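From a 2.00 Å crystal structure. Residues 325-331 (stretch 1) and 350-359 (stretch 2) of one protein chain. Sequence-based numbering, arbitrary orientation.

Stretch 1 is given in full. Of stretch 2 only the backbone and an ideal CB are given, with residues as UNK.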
# COMPACT_ATOMS: atom_id res chain seq x y z
N ASP A 325 -6.35 -5.14 41.12
CA ASP A 325 -6.36 -6.07 40.00
C ASP A 325 -7.69 -5.89 39.28
O ASP A 325 -8.67 -5.55 39.90
CB ASP A 325 -6.23 -7.53 40.44
CG ASP A 325 -4.90 -7.83 41.10
OD1 ASP A 325 -3.94 -6.99 41.04
OD2 ASP A 325 -4.81 -8.94 41.69
N LEU A 326 -7.68 -6.10 37.97
CA LEU A 326 -8.84 -5.82 37.12
C LEU A 326 -8.83 -6.73 35.90
O LEU A 326 -7.77 -7.00 35.36
CB LEU A 326 -8.80 -4.38 36.65
CG LEU A 326 -9.86 -3.87 35.68
CD1 LEU A 326 -11.25 -4.01 36.28
CD2 LEU A 326 -9.52 -2.43 35.36
N VAL A 327 -10.00 -7.25 35.53
CA VAL A 327 -10.23 -7.91 34.27
C VAL A 327 -11.19 -6.99 33.47
O VAL A 327 -12.23 -6.56 33.99
CB VAL A 327 -10.80 -9.31 34.49
CG1 VAL A 327 -11.14 -9.99 33.13
CG2 VAL A 327 -9.84 -10.14 35.32
N ILE A 328 -10.80 -6.63 32.25
CA ILE A 328 -11.50 -5.61 31.44
C ILE A 328 -11.22 -5.82 29.94
O ILE A 328 -10.12 -6.13 29.57
CB ILE A 328 -11.14 -4.16 31.88
CG1 ILE A 328 -11.99 -3.14 31.13
CG2 ILE A 328 -9.66 -3.85 31.64
CD1 ILE A 328 -11.90 -1.74 31.70
N ALA A 329 -12.24 -5.69 29.07
CA ALA A 329 -12.08 -5.98 27.62
C ALA A 329 -12.22 -4.74 26.75
O ALA A 329 -13.08 -3.85 27.03
CB ALA A 329 -13.13 -7.06 27.15
N PHE A 330 -11.44 -4.73 25.67
CA PHE A 330 -11.48 -3.66 24.65
C PHE A 330 -11.42 -4.19 23.21
O PHE A 330 -10.96 -5.30 22.95
CB PHE A 330 -10.30 -2.72 24.84
CG PHE A 330 -10.32 -1.98 26.14
CD1 PHE A 330 -11.07 -0.84 26.29
CD2 PHE A 330 -9.60 -2.45 27.23
CE1 PHE A 330 -11.11 -0.18 27.49
CE2 PHE A 330 -9.64 -1.79 28.42
CZ PHE A 330 -10.39 -0.67 28.55
N ASN A 331 -11.89 -3.37 22.28
CA ASN A 331 -11.48 -3.53 20.89
C ASN A 331 -10.01 -3.18 20.79
O ASN A 331 -9.61 -2.05 21.09
CB ASN A 331 -12.31 -2.61 19.98
CG ASN A 331 -11.99 -2.78 18.49
OD1 ASN A 331 -10.97 -3.34 18.10
ND2 ASN A 331 -12.90 -2.31 17.66
N UNK A 350 -5.22 3.92 32.69
CA UNK A 350 -5.90 4.25 33.94
C UNK A 350 -7.33 3.73 33.85
O UNK A 350 -8.03 4.04 32.88
CB UNK A 350 -5.88 5.76 34.21
N UNK A 351 -7.76 2.98 34.86
CA UNK A 351 -9.03 2.27 34.85
C UNK A 351 -9.79 2.52 36.14
O UNK A 351 -9.19 2.79 37.20
CB UNK A 351 -8.81 0.77 34.65
N UNK A 352 -11.12 2.34 36.07
CA UNK A 352 -11.98 2.37 37.24
C UNK A 352 -12.51 0.95 37.42
O UNK A 352 -12.11 0.26 38.35
CB UNK A 352 -13.11 3.39 37.09
N UNK A 353 -13.35 0.50 36.49
CA UNK A 353 -14.16 -0.72 36.56
C UNK A 353 -14.19 -1.36 35.18
O UNK A 353 -13.85 -0.71 34.20
CB UNK A 353 -15.58 -0.42 37.05
N UNK A 354 -14.66 -2.59 35.11
CA UNK A 354 -14.79 -3.33 33.84
C UNK A 354 -15.77 -2.62 32.90
O UNK A 354 -15.73 -2.82 31.69
CB UNK A 354 -15.26 -4.76 34.10
N UNK A 355 -16.62 -1.77 33.45
CA UNK A 355 -17.68 -1.07 32.70
C UNK A 355 -17.41 0.42 32.47
O UNK A 355 -18.23 1.09 31.89
CB UNK A 355 -19.01 -1.22 33.44
N UNK A 356 -16.22 0.89 32.86
CA UNK A 356 -15.89 2.31 32.79
C UNK A 356 -14.83 2.57 31.71
O UNK A 356 -14.04 1.66 31.38
CB UNK A 356 -15.40 2.81 34.15
N UNK A 357 -14.80 3.80 31.15
CA UNK A 357 -13.76 4.13 30.18
C UNK A 357 -12.36 3.92 30.75
O UNK A 357 -12.14 3.96 31.98
CB UNK A 357 -13.92 5.58 29.71
N UNK A 358 -11.42 3.72 29.85
CA UNK A 358 -10.00 3.73 30.19
C UNK A 358 -9.39 5.01 29.63
O UNK A 358 -9.66 5.38 28.47
CB UNK A 358 -9.29 2.49 29.64
N UNK A 359 -8.58 5.67 30.43
CA UNK A 359 -7.77 6.78 29.98
C UNK A 359 -6.37 6.30 29.69
O UNK A 359 -5.73 5.68 30.54
CB UNK A 359 -7.75 7.90 31.02

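Stretch 1 runs as a strand from Leu-326 to Phe-330, with Leu-326, Ile-328 and Phe-330 directed toward stretch 2. What they offer is almost wholly apolar; the polar groups within reach are backbone.

Position 350 has nothing of stretch 1 within 5.5 Å of its ideal CB, so the contact sets no preference. Its backbone hydrogen-bonds with that of 359, 350 N to 359 O at 2.8 Å and 359 N to 350 O at 3.0 Å. The residue is Asn-350, whose OD1 is hydrogen-bonded elsewhere in the structure.

At position 351 CA-to-CB points toward stretch 1, and the ideal CB lies a tight 3.4 Å from Leu-326 CD2 and 5.0 Å from Ile-328 CD1. Extended angles (-132/157) and apolar neighbours suit Leu, Ile, Met or an aromatic. It is Phe-351, chi1 -51° (m). Its CB stands 3.3 Å from Leu-326 CD2, while CE2 reaches 3.9 Å from both Ile-328 CG2 and Phe-330 CE2; the latter atom sits at the edge of the Phe-351 ring, near its plane. The side chain thus touches all three inward residues.

Positions 352 and 353 point away, leaving side-chain choice open. They are Val-352 and Asp-353. The backbone of Asp-353 matters more: its O is 3.3 Å from Ile-328 CD1. In a type I turn spanning 353 to 356, the N of 356 donates a hydrogen bond to Asp-353 O at 3.2 Å.

Position 354 lies closest to the strand by CA, 4.7 Å from the CA of Ile-328. CB points sideways, 3.5 Å from Val-327 O, and phi/psi of -62/-20 fits the turn. A small residue such as Ser, Ala or Asp would suit. Ser-354 is found, chi1 74° (p), making no direct hydrogen bond to stretch 1. A water links the two stretches instead, accepting from Ala-329 N and donating to Ser-354 O, each at 2.9 Å.

Position 355 points away; stretch 1 sets no limit here, and a polar residue is one of many that would do. It is Thr-355. At 356 CB is sideways with nothing of stretch 1 within 5.5 Å of its ideal position, so the choice is wide; Ser-356 contributes its O, 4.0 Å from Ile-328 CD1. Position 357 also points away, and its phi of -57° admits proline among others; Pro-357 occupies it.

Position 358 turns back toward stretch 1, with its ideal CB 3.5 Å from Phe-330 CZ and 5.4 Å from Ile-328 CD1. Ala, Cys, Val or another modest apolar group would suit. Cys-358, chi1 169° (t), packs CB 3.5 Å from Phe-330 CZ; its SG lies 5.2 Å from the centroid of the Phe-330 ring, an oblique sulfur-aromatic approach.

Position 359 is out of reach, its ideal CB likewise free of stretch 1 within 5.5 Å, so the contact leaves the choice wide; it holds Gln-359.

Stretch 2 350-359: NFVDSTSPCQ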
# COMPACT_ATOMS: atom_id res chain seq x y z
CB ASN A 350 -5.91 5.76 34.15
CG ASN A 350 -4.51 6.35 34.45
OD1 ASN A 350 -4.04 6.23 35.56
ND2 ASN A 350 -3.89 7.01 33.47
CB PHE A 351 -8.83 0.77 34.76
CG PHE A 351 -7.90 0.30 33.65
CD1 PHE A 351 -6.56 0.20 33.87
CD2 PHE A 351 -8.39 -0.08 32.41
CE1 PHE A 351 -5.69 -0.26 32.90
CE2 PHE A 351 -7.51 -0.57 31.42
CZ PHE A 351 -6.16 -0.64 31.69
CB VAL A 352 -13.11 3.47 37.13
CG1 VAL A 352 -14.03 3.52 38.39
CG2 VAL A 352 -12.51 4.84 36.99
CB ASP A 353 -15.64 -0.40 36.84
CG ASP A 353 -15.87 0.10 38.19
OD1 ASP A 353 -15.09 -0.28 39.11
OD2 ASP A 353 -16.84 0.86 38.36
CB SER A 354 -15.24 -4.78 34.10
OG SER A 354 -16.62 -4.87 34.47
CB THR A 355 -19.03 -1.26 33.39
OG1 THR A 355 -18.96 -0.76 34.72
CG2 THR A 355 -19.33 -2.74 33.46
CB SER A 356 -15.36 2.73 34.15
OG SER A 356 -16.37 2.54 35.12
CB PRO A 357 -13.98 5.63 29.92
CG PRO A 357 -15.40 5.89 30.31
CD PRO A 357 -15.73 4.92 31.39
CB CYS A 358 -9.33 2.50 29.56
SG CYS A 358 -7.59 2.49 29.59
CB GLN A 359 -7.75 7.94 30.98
CG GLN A 359 -6.91 9.10 30.49
CD GLN A 359 -6.91 10.29 31.41
OE1 GLN A 359 -7.95 10.83 31.69
NE2 GLN A 359 -5.74 10.67 31.90
O HOH W 1 -14.88 -5.11 30.19
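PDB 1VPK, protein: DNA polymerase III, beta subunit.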